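Local coordinates for phosphoribosylaminoimidazole-succinocarboxamide synthase (Saccharomyces cerevisiae, PDB 2CNQ), which catalyses the ATP-dependent joining of L-aspartate to the carboxylate of carboxyaminoimidazole ribotide, forming SAICAR in the de novo purine pathway, at residues V77-G82 with S106-K111; R189-L194 with N227-V232; K260-D265 with D286-K291. All coordinates share one frame; numbering follows the deposited sequence. Where two conformers were deposited one is given.

Interaction 1: V77-G82 with S106-K111. With ADP (adenosine-5'-diphosphate), chain B.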
# COMPACT_ATOMS: atom_id res chain seq x y z
N VAL A 77 10.56 -12.50 5.86
CA VAL A 77 11.46 -13.50 6.31
C VAL A 77 12.74 -12.79 6.72
O VAL A 77 13.27 -11.97 6.02
CB VAL A 77 11.71 -14.52 5.23
CG1 VAL A 77 12.78 -15.50 5.63
CG2 VAL A 77 10.43 -15.24 4.90
N ASP A 78 13.30 -13.23 7.81
CA ASP A 78 14.63 -12.81 8.15
C ASP A 78 15.62 -13.25 7.08
O ASP A 78 15.64 -14.39 6.63
CB ASP A 78 15.04 -13.43 9.47
CG ASP A 78 14.26 -12.89 10.63
OD1 ASP A 78 13.50 -11.91 10.46
OD2 ASP A 78 14.42 -13.45 11.73
N ILE A 79 16.42 -12.33 6.64
CA ILE A 79 17.48 -12.67 5.74
C ILE A 79 18.71 -12.62 6.64
O ILE A 79 18.93 -11.58 7.27
CB ILE A 79 17.49 -11.67 4.57
CG1 ILE A 79 16.18 -11.75 3.77
CG2 ILE A 79 18.65 -11.94 3.63
CD1 ILE A 79 15.84 -13.12 3.31
N ALA A 80 19.47 -13.72 6.75
CA ALA A 80 20.65 -13.69 7.58
C ALA A 80 21.58 -12.58 7.17
O ALA A 80 21.58 -12.13 6.04
CB ALA A 80 21.35 -15.00 7.48
N PRO A 81 22.40 -12.14 8.11
CA PRO A 81 23.30 -11.07 7.84
C PRO A 81 24.13 -11.37 6.64
O PRO A 81 24.66 -12.45 6.52
CB PRO A 81 24.15 -11.02 9.11
CG PRO A 81 23.27 -11.52 10.16
CD PRO A 81 22.50 -12.59 9.51
N GLY A 82 24.24 -10.40 5.75
CA GLY A 82 25.08 -10.52 4.60
C GLY A 82 24.46 -11.26 3.47
O GLY A 82 25.05 -11.35 2.41
N SER A 106 11.76 -7.50 -4.63
CA SER A 106 11.25 -8.74 -4.15
C SER A 106 11.45 -8.85 -2.69
O SER A 106 12.51 -8.58 -2.16
CB SER A 106 11.96 -9.89 -4.82
OG SER A 106 11.73 -9.88 -6.20
N LEU A 107 10.43 -9.34 -2.03
CA LEU A 107 10.51 -9.66 -0.64
C LEU A 107 10.25 -11.12 -0.48
O LEU A 107 9.38 -11.67 -1.10
CB LEU A 107 9.52 -8.87 0.17
CG LEU A 107 9.78 -7.38 0.10
CD1 LEU A 107 8.67 -6.65 0.74
CD2 LEU A 107 11.07 -7.02 0.75
N LEU A 108 11.01 -11.72 0.39
CA LEU A 108 10.77 -13.07 0.81
C LEU A 108 9.92 -12.95 2.04
O LEU A 108 10.33 -12.34 3.00
CB LEU A 108 12.10 -13.72 1.13
CG LEU A 108 12.04 -15.17 1.41
CD1 LEU A 108 11.69 -15.92 0.17
CD2 LEU A 108 13.36 -15.61 1.96
N VAL A 109 8.72 -13.49 1.96
CA VAL A 109 7.77 -13.27 3.01
C VAL A 109 7.18 -14.56 3.41
O VAL A 109 7.07 -15.51 2.67
CB VAL A 109 6.68 -12.28 2.60
CG1 VAL A 109 7.30 -10.97 2.16
CG2 VAL A 109 5.79 -12.81 1.56
N HIS A 110 6.75 -14.59 4.64
CA HIS A 110 6.02 -15.68 5.14
C HIS A 110 4.60 -15.59 4.63
O HIS A 110 3.98 -14.56 4.69
CB HIS A 110 5.97 -15.57 6.65
CG HIS A 110 7.29 -15.77 7.30
ND1 HIS A 110 7.85 -17.02 7.44
CD2 HIS A 110 8.15 -14.90 7.87
CE1 HIS A 110 9.02 -16.90 8.05
NE2 HIS A 110 9.21 -15.63 8.34
N LYS A 111 4.10 -16.70 4.16
CA LYS A 111 2.71 -16.79 3.80
C LYS A 111 1.94 -16.66 5.07
O LYS A 111 2.18 -17.38 6.01
CB LYS A 111 2.56 -18.10 3.03
CG LYS A 111 1.22 -18.31 2.42
CD LYS A 111 1.06 -19.71 1.78
CE LYS A 111 2.30 -20.30 0.98
NZ LYS A 111 2.23 -21.80 0.46
PB ADP B . -3.77 -6.65 -5.29
O1B ADP B . -3.55 -5.42 -4.54
O2B ADP B . -4.84 -7.48 -4.73
O3B ADP B . -3.99 -6.54 -6.72
PA ADP B . -0.95 -7.08 -5.13
O1A ADP B . -0.73 -5.99 -4.17
O2A ADP B . -0.51 -6.92 -6.50
O3A ADP B . -2.46 -7.53 -5.11
O5' ADP B . -0.29 -8.40 -4.60
C5' ADP B . -0.16 -8.77 -3.25
C4' ADP B . -1.11 -9.89 -2.95
O4' ADP B . -0.49 -10.68 -1.94
C3' ADP B . -2.41 -9.44 -2.36
O3' ADP B . -3.41 -10.40 -2.60
C2' ADP B . -2.12 -9.45 -0.88
O2' ADP B . -3.26 -9.49 -0.08
C1' ADP B . -1.31 -10.68 -0.78
N9 ADP B . -0.43 -10.79 0.35
C8 ADP B . 0.28 -9.80 0.90
N7 ADP B . 1.07 -10.22 1.85
C5 ADP B . 0.85 -11.54 1.92
C6 ADP B . 1.38 -12.59 2.70
N6 ADP B . 2.32 -12.37 3.60
N1 ADP B . 0.89 -13.82 2.56
C2 ADP B . -0.03 -14.04 1.62
N3 ADP B . -0.54 -13.16 0.78
C4 ADP B . -0.10 -11.91 0.95
O HOH W 1 11.55 -14.74 9.49
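The imidazole ring of His-110 carries the CG2 methyl of Val-77 on one face, 3.7 Å from the ring centroid and only 10° off the normal, a nearly centred CH-pi contact. At the edge of the same ring, in its plane, a water lies 2.8 Å from His-110 NE2. The same water accepts the N-H of Asp-78, tying the ring to the backbone just past Val-77. Val-77 has CG2 beside its backbone N, which sends this methyl over the imidazole, while CG1, anti to the N (chi1 173°), turns to Leu-108. The one direct hydrogen bond between the segments joins Val-77 N to Leu-108 O, 2.9 Å long and nearly straight at the hydrogen (172°).

Residues 106-110 form an outermost strand of the four-stranded antiparallel sheet 14-17, 21-25, 30-35 and 106-110, and the irregular segment 77-82 lies against this border strand after a further backbone pairing of His-75 with His-110. Across the join, Leu-108 CD2 meets two hydrocarbon tips, Val-77 CG1 at 3.7 Å and Ile-79 CD1 at 3.8 Å. An alanine in place of Leu-108 would probably open a gap beside both tips, leaving Ile-79 CD1 without its partner on the strand and freer to turn.

Two ligand sites meet at this strand. Val-77, Ile-79, Ser-106, Leu-107 and Leu-108 line a pocket seen with AMP or aminoimidazole carboxamide ribonucleotide. Further along, the carbonyl oxygen of His-110 accepts a hydrogen bond from the adenine amino group of ADP, His-110 O to ADP N6 being 3.0 Å, while CA of Lys-111 packs 3.7 Å from N1 of the same base.

Interaction 2: R189-L194 with N227-V232. With ADP (adenosine-5'-diphosphate), chain B.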
# COMPACT_ATOMS: atom_id res chain seq x y z
N ARG A 189 -11.60 -5.18 16.48
CA ARG A 189 -11.20 -4.10 17.32
C ARG A 189 -9.69 -4.07 17.40
O ARG A 189 -9.11 -3.00 17.37
CB ARG A 189 -11.78 -4.25 18.70
CG ARG A 189 -11.46 -3.04 19.56
CD ARG A 189 -11.89 -3.26 20.94
NE ARG A 189 -11.76 -2.09 21.79
CZ ARG A 189 -12.74 -1.24 22.04
NH1 ARG A 189 -12.50 -0.22 22.84
NH2 ARG A 189 -13.93 -1.39 21.51
N ARG A 190 -9.05 -5.21 17.53
CA ARG A 190 -7.62 -5.23 17.59
C ARG A 190 -7.03 -4.67 16.33
O ARG A 190 -6.06 -3.94 16.37
CB ARG A 190 -7.11 -6.63 17.79
CG ARG A 190 -7.37 -7.17 19.14
CD ARG A 190 -7.06 -8.62 19.21
NE ARG A 190 -5.66 -8.87 18.96
CZ ARG A 190 -5.15 -10.03 18.58
NH1 ARG A 190 -5.92 -11.07 18.35
NH2 ARG A 190 -3.84 -10.13 18.43
N VAL A 191 -7.59 -5.04 15.20
CA VAL A 191 -7.17 -4.53 13.93
C VAL A 191 -7.32 -3.03 13.91
O VAL A 191 -6.39 -2.33 13.52
CB VAL A 191 -8.00 -5.16 12.83
CG1 VAL A 191 -7.89 -4.41 11.53
CG2 VAL A 191 -7.61 -6.61 12.67
N ALA A 192 -8.45 -2.53 14.32
CA ALA A 192 -8.67 -1.13 14.29
C ALA A 192 -7.69 -0.39 15.13
O ALA A 192 -7.14 0.62 14.74
CB ALA A 192 -10.06 -0.83 14.81
N GLU A 193 -7.47 -0.89 16.32
CA GLU A 193 -6.63 -0.17 17.22
C GLU A 193 -5.21 -0.22 16.77
O GLU A 193 -4.52 0.77 16.85
CB GLU A 193 -6.78 -0.69 18.61
CG GLU A 193 -8.13 -0.32 19.15
CD GLU A 193 -8.29 -0.65 20.58
OE1 GLU A 193 -9.30 -0.24 21.14
OE2 GLU A 193 -7.43 -1.34 21.14
N LEU A 194 -4.77 -1.35 16.28
CA LEU A 194 -3.41 -1.46 15.85
C LEU A 194 -3.21 -0.60 14.64
O LEU A 194 -2.22 0.08 14.52
CB LEU A 194 -3.09 -2.89 15.52
CG LEU A 194 -1.71 -3.14 14.96
CD1 LEU A 194 -0.65 -2.69 15.94
CD2 LEU A 194 -1.54 -4.59 14.64
N ASN A 227 -1.32 -15.83 18.18
CA ASN A 227 -2.30 -14.78 18.32
C ASN A 227 -1.69 -13.41 18.15
O ASN A 227 -2.01 -12.45 18.85
CB ASN A 227 -3.03 -14.83 19.64
CG ASN A 227 -4.29 -14.00 19.62
OD1 ASN A 227 -4.91 -13.79 18.58
ND2 ASN A 227 -4.71 -13.57 20.79
N GLU A 228 -1.01 -13.31 17.00
CA GLU A 228 -0.44 -12.01 16.61
C GLU A 228 -0.93 -11.56 15.30
O GLU A 228 -0.92 -12.32 14.37
CB GLU A 228 1.09 -12.14 16.64
CG GLU A 228 1.64 -12.34 18.07
CD GLU A 228 3.13 -12.51 18.10
OE1 GLU A 228 3.83 -11.61 18.59
OE2 GLU A 228 3.60 -13.54 17.58
N ILE A 229 -1.29 -10.28 15.21
CA ILE A 229 -1.56 -9.63 13.97
C ILE A 229 -0.21 -9.37 13.32
O ILE A 229 0.75 -9.01 13.97
CB ILE A 229 -2.34 -8.38 14.20
CG1 ILE A 229 -3.72 -8.73 14.74
CG2 ILE A 229 -2.48 -7.60 12.92
CD1 ILE A 229 -4.49 -7.53 15.21
N ILE A 230 -0.18 -9.56 12.02
CA ILE A 230 1.01 -9.45 11.25
C ILE A 230 0.78 -8.39 10.23
O ILE A 230 -0.21 -8.40 9.52
CB ILE A 230 1.31 -10.76 10.50
CG1 ILE A 230 1.19 -11.96 11.40
CG2 ILE A 230 2.64 -10.68 9.85
CD1 ILE A 230 2.11 -12.00 12.48
N LEU A 231 1.72 -7.49 10.09
CA LEU A 231 1.68 -6.53 9.02
C LEU A 231 2.22 -7.19 7.79
O LEU A 231 3.33 -7.70 7.78
CB LEU A 231 2.51 -5.34 9.43
CG LEU A 231 2.39 -4.14 8.51
CD1 LEU A 231 1.02 -3.59 8.47
CD2 LEU A 231 3.36 -3.09 9.00
N VAL A 232 1.41 -7.24 6.76
CA VAL A 232 1.77 -7.94 5.55
C VAL A 232 1.72 -6.99 4.38
O VAL A 232 1.65 -5.78 4.53
CB VAL A 232 0.88 -9.17 5.32
CG1 VAL A 232 0.94 -10.07 6.53
CG2 VAL A 232 -0.53 -8.80 5.02
PB ADP B . -3.77 -6.65 -5.29
O1B ADP B . -3.55 -5.42 -4.54
O2B ADP B . -4.84 -7.48 -4.73
O3B ADP B . -3.99 -6.54 -6.72
PA ADP B . -0.95 -7.08 -5.13
O1A ADP B . -0.73 -5.99 -4.17
O2A ADP B . -0.51 -6.92 -6.50
O3A ADP B . -2.46 -7.53 -5.11
O5' ADP B . -0.29 -8.40 -4.60
C5' ADP B . -0.16 -8.77 -3.25
C4' ADP B . -1.11 -9.89 -2.95
O4' ADP B . -0.49 -10.68 -1.94
C3' ADP B . -2.41 -9.44 -2.36
O3' ADP B . -3.41 -10.40 -2.60
C2' ADP B . -2.12 -9.45 -0.88
O2' ADP B . -3.26 -9.49 -0.08
C1' ADP B . -1.31 -10.68 -0.78
N9 ADP B . -0.43 -10.79 0.35
C8 ADP B . 0.28 -9.80 0.90
N7 ADP B . 1.07 -10.22 1.85
C5 ADP B . 0.85 -11.54 1.92
C6 ADP B . 1.38 -12.59 2.70
N6 ADP B . 2.32 -12.37 3.60
N1 ADP B . 0.89 -13.82 2.56
C2 ADP B . -0.03 -14.04 1.62
N3 ADP B . -0.54 -13.16 0.78
C4 ADP B . -0.10 -11.91 0.95
O HOH W 2 -1.24 -8.66 17.70
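Asn-227 is gripped end-on by the guanidinium of Arg-190, one nitrogen to each of two oxygens: NH1 donates to the side-chain OD1 at 2.9 Å and NH2 to the backbone O of Asn-227 at 3.0 Å. Neither bond is straight, and both donors stand above the planes of the carbonyls they meet, the guanidinium and amide planes being 72° apart. A bend at chi3 (63°) brings the end of Arg-190 round to this turn. A water accepts the N-H of Ile-229 and, more weakly, one from Arg-190 NH2, adding a second link between the arginine and the start of the strand. Asn-227 and Glu-228 both face Asp-223, a G1 beta bulge where strand 228-245 follows strand 211-223, and it is here that the arginine joins the helix to the sheet.

Behind the polar end, Ile-229 fills the apolar part of the contact. Its CD1 lies 3.8 Å from Arg-190 CB and also over the rim of one guanidinium face, while the same methyl touches Val-191 CG2 at 4.1 Å. On the other branch, Ile-229 CG2 meets Leu-194 CD2 tip to tip at 3.6 Å.

Helix 185-209 thus lies on one face of the mixed sheet, its segment crossing that of strand 228-232 at -47° with the axes 10.2 Å apart. Val-191 reaches further over the sheet to Phe-220 of strand 211-223, Ile-115 and Val-119 of strand 113-122, and Phe-159 of strand 153-159, whereas Val-232, farther along strand 228-245, touches the adenine of ADP.

Interaction 3: K260-D265 with D286-K291. With ADP (adenosine-5'-diphosphate), chain F; AMZ (aminoimidazole 4-carboxamide ribonucleotide), chain C; SO4 (sulfate ion), chain J.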
# COMPACT_ATOMS: atom_id res chain seq x y z
N LYS A 260 -0.61 7.71 -5.83
CA LYS A 260 -1.35 7.26 -6.96
C LYS A 260 -2.48 8.17 -7.29
O LYS A 260 -3.02 8.05 -8.37
CB LYS A 260 -1.91 5.88 -6.70
CG LYS A 260 -2.36 5.21 -8.00
CD LYS A 260 -3.26 4.04 -7.77
CE LYS A 260 -2.59 2.93 -7.05
NZ LYS A 260 -3.29 1.64 -7.32
N GLN A 261 -2.92 9.00 -6.37
CA GLN A 261 -4.04 9.85 -6.66
C GLN A 261 -3.79 10.70 -7.88
O GLN A 261 -4.71 11.01 -8.59
CB GLN A 261 -4.41 10.72 -5.47
CG GLN A 261 -5.78 11.27 -5.59
CD GLN A 261 -6.80 10.17 -5.51
OE1 GLN A 261 -6.68 9.26 -4.72
NE2 GLN A 261 -7.82 10.25 -6.35
N PHE A 262 -2.56 11.06 -8.15
CA PHE A 262 -2.27 11.81 -9.32
C PHE A 262 -2.76 11.07 -10.54
O PHE A 262 -3.35 11.63 -11.43
CB PHE A 262 -0.79 12.00 -9.40
CG PHE A 262 -0.36 12.58 -10.68
CD1 PHE A 262 0.31 11.79 -11.58
CD2 PHE A 262 -0.68 13.87 -11.02
CE1 PHE A 262 0.67 12.29 -12.80
CE2 PHE A 262 -0.31 14.38 -12.22
CZ PHE A 262 0.37 13.58 -13.12
N LEU A 263 -2.46 9.78 -10.61
CA LEU A 263 -2.86 8.99 -11.75
C LEU A 263 -4.33 8.79 -11.75
O LEU A 263 -4.96 8.92 -12.77
CB LEU A 263 -2.15 7.66 -11.73
CG LEU A 263 -2.62 6.71 -12.81
CD1 LEU A 263 -2.35 7.25 -14.20
CD2 LEU A 263 -2.00 5.36 -12.61
N ARG A 264 -4.90 8.47 -10.61
CA ARG A 264 -6.34 8.32 -10.55
C ARG A 264 -7.02 9.53 -11.09
O ARG A 264 -7.94 9.45 -11.89
CB ARG A 264 -6.76 8.11 -9.12
CG ARG A 264 -6.31 6.84 -8.50
CD ARG A 264 -6.77 6.79 -7.11
NE ARG A 264 -6.32 5.60 -6.42
CZ ARG A 264 -5.65 5.60 -5.29
NH1 ARG A 264 -5.34 6.71 -4.67
NH2 ARG A 264 -5.27 4.45 -4.80
N ASP A 265 -6.58 10.68 -10.62
CA ASP A 265 -7.22 11.89 -11.02
C ASP A 265 -7.02 12.19 -12.47
O ASP A 265 -7.92 12.68 -13.13
CB ASP A 265 -6.75 13.03 -10.16
CG ASP A 265 -7.27 12.97 -8.73
OD1 ASP A 265 -6.79 13.80 -7.94
OD2 ASP A 265 -8.11 12.14 -8.41
N ASP A 286 6.09 9.83 -16.07
CA ASP A 286 7.19 10.48 -15.44
C ASP A 286 6.75 11.22 -14.21
O ASP A 286 7.41 11.19 -13.20
CB ASP A 286 7.84 11.43 -16.40
CG ASP A 286 8.55 10.73 -17.54
OD1 ASP A 286 8.94 11.45 -18.46
OD2 ASP A 286 8.74 9.51 -17.50
N ARG A 287 5.62 11.88 -14.28
CA ARG A 287 5.14 12.66 -13.16
C ARG A 287 4.73 11.76 -12.02
O ARG A 287 4.94 12.06 -10.88
CB ARG A 287 3.99 13.53 -13.62
CG ARG A 287 4.49 14.69 -14.46
CD ARG A 287 3.40 15.35 -15.26
NE ARG A 287 2.49 16.06 -14.39
CZ ARG A 287 1.34 16.58 -14.80
NH1 ARG A 287 0.96 16.45 -16.07
NH2 ARG A 287 0.56 17.21 -13.95
N THR A 288 4.13 10.64 -12.37
CA THR A 288 3.77 9.69 -11.35
C THR A 288 5.01 9.17 -10.68
O THR A 288 5.10 9.11 -9.47
CB THR A 288 3.00 8.54 -11.96
OG1 THR A 288 1.81 9.05 -12.53
CG2 THR A 288 2.62 7.54 -10.94
N ARG A 289 5.97 8.75 -11.48
CA ARG A 289 7.18 8.20 -10.95
C ARG A 289 7.83 9.20 -10.02
O ARG A 289 8.28 8.86 -8.95
CB ARG A 289 8.09 7.84 -12.08
CG ARG A 289 9.26 7.01 -11.64
CD ARG A 289 10.09 6.65 -12.83
NE ARG A 289 11.17 5.76 -12.51
CZ ARG A 289 12.37 6.13 -12.11
NH1 ARG A 289 12.68 7.38 -11.98
NH2 ARG A 289 13.27 5.20 -11.87
N ALA A 290 7.88 10.43 -10.46
CA ALA A 290 8.56 11.44 -9.69
C ALA A 290 7.84 11.71 -8.42
O ALA A 290 8.46 11.97 -7.41
CB ALA A 290 8.72 12.69 -10.49
N LYS A 291 6.53 11.71 -8.43
CA LYS A 291 5.79 11.91 -7.21
C LYS A 291 6.06 10.80 -6.24
O LYS A 291 6.22 11.04 -5.06
CB LYS A 291 4.31 11.98 -7.53
CG LYS A 291 3.92 13.33 -8.03
CD LYS A 291 2.48 13.32 -8.56
CE LYS A 291 1.97 14.66 -8.98
NZ LYS A 291 2.04 15.66 -7.90
PB ADP F . -6.15 -0.33 -7.68
O1B ADP F . -6.05 -1.39 -8.73
O2B ADP F . -6.83 -0.77 -6.41
O3B ADP F . -4.81 0.34 -7.49
PA ADP F . -7.17 1.94 -7.04
O1A ADP F . -7.56 3.30 -7.48
O2A ADP F . -5.93 2.08 -6.24
O3A ADP F . -7.13 0.84 -8.17
O5' ADP F . -8.23 1.31 -6.07
C5' ADP F . -8.30 1.78 -4.74
C4' ADP F . -9.49 1.26 -3.96
O4' ADP F . -10.66 1.80 -4.56
C3' ADP F . -9.55 -0.25 -4.05
O3' ADP F . -10.11 -0.77 -2.86
C2' ADP F . -10.47 -0.44 -5.21
O2' ADP F . -11.16 -1.66 -5.12
C1' ADP F . -11.42 0.72 -5.07
N9 ADP F . -12.00 1.15 -6.34
C8 ADP F . -11.34 1.19 -7.48
N7 ADP F . -12.14 1.61 -8.47
C5 ADP F . -13.33 1.86 -7.93
C6 ADP F . -14.57 2.35 -8.50
N6 ADP F . -14.62 2.62 -9.82
N1 ADP F . -15.59 2.47 -7.64
C2 ADP F . -15.49 2.17 -6.31
N3 ADP F . -14.35 1.72 -5.73
C4 ADP F . -13.25 1.55 -6.51
O5 AMZ C . -5.08 -1.31 -2.76
C6 AMZ C . -6.18 -1.15 -2.29
N2 AMZ C . -7.16 -2.05 -2.40
C3A AMZ C . -6.50 0.04 -1.54
C7A AMZ C . -5.68 1.10 -1.33
N3 AMZ C . -4.39 1.32 -1.66
N1 AMZ C . -7.69 0.28 -0.96
C5 AMZ C . -7.60 1.46 -0.39
N AMZ C . -6.38 1.99 -0.62
C1 AMZ C . -5.89 3.24 -0.10
C2 AMZ C . -6.00 4.39 -1.06
C3 AMZ C . -6.09 5.56 -0.13
O2 AMZ C . -4.77 5.85 0.29
O1 AMZ C . -4.88 4.41 -1.92
O AMZ C . -6.73 3.57 0.96
C AMZ C . -6.89 4.98 1.03
C4 AMZ C . -8.34 5.33 1.01
O3 AMZ C . -8.83 5.16 -0.31
P AMZ C . -10.31 5.65 -0.64
OP1 AMZ C . -11.25 4.71 0.04
O4 AMZ C . -10.39 5.55 -2.14
OP2 AMZ C . -10.50 7.04 -0.14
S SO4 J . 16.18 7.57 -11.62
O1 SO4 J . 16.37 7.68 -13.07
O2 SO4 J . 17.43 7.83 -10.94
O3 SO4 J . 15.12 8.49 -11.22
O4 SO4 J . 15.78 6.21 -11.28
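Phe-262 reaches across to helix 282-300 with CG anti to its backbone N (chi1 170°). Its CB rests on Lys-291 CD at 3.6 Å, and the lysine chain then crosses the ring, Lys-291 CE lying over one face and 3.4 Å from Phe-262 CD2. Along one edge, CD1 and CE1 face the hydroxyl of Thr-288, the OG1 to CD1 distance being 3.3 Å; that hydroxyl is also hydrogen-bonded to the carbonyl of Ile-284. At the tip, CZ sits against a guanidinium face of Arg-287, 3.5 Å from Arg-287 NE, with the two planes inclined by 55°. The charged ends have other mates: Arg-287 is salt-bridged to Asp-283, and Lys-291 NZ bonds to the carbonyl of Ser-257.

From helix 261-269, Arg-264 extends to the ligands, where NE donates to ADP O1A at 2.8 Å and NH2 to both ADP O2A and O1 of the bound aminoimidazole carboxamide ribonucleotide. Gln-261 OE1 accepts from Arg-264 NH1, a second-shell support. With segment axes 9.8 Å apart at 155°, this is a near-antiparallel helix pair whose first member, through Arg-264, binds the ADP alpha-phosphate and the ribonucleotide's ribose together.

Overall arrangement
The three interactions follow one another along the chain, each closing before the next opens. Interactions 1 and 2 have centres 21 Å apart and do not touch, yet both border the same ADP: the former belongs to the four-stranded antiparallel sheet, the latter to the mixed sheet and the helix upon it, so one nucleotide lies between the two sheets. Interaction 3 lies about 30 Å, centre to centre, from each of the others and across the chain's centre from interaction 2. Strand 228-245 leads on to helix 261-269, so that consecutive elements of the chain take part first in the one nucleotide site and then in the site of the second ADP and the ribonucleotide.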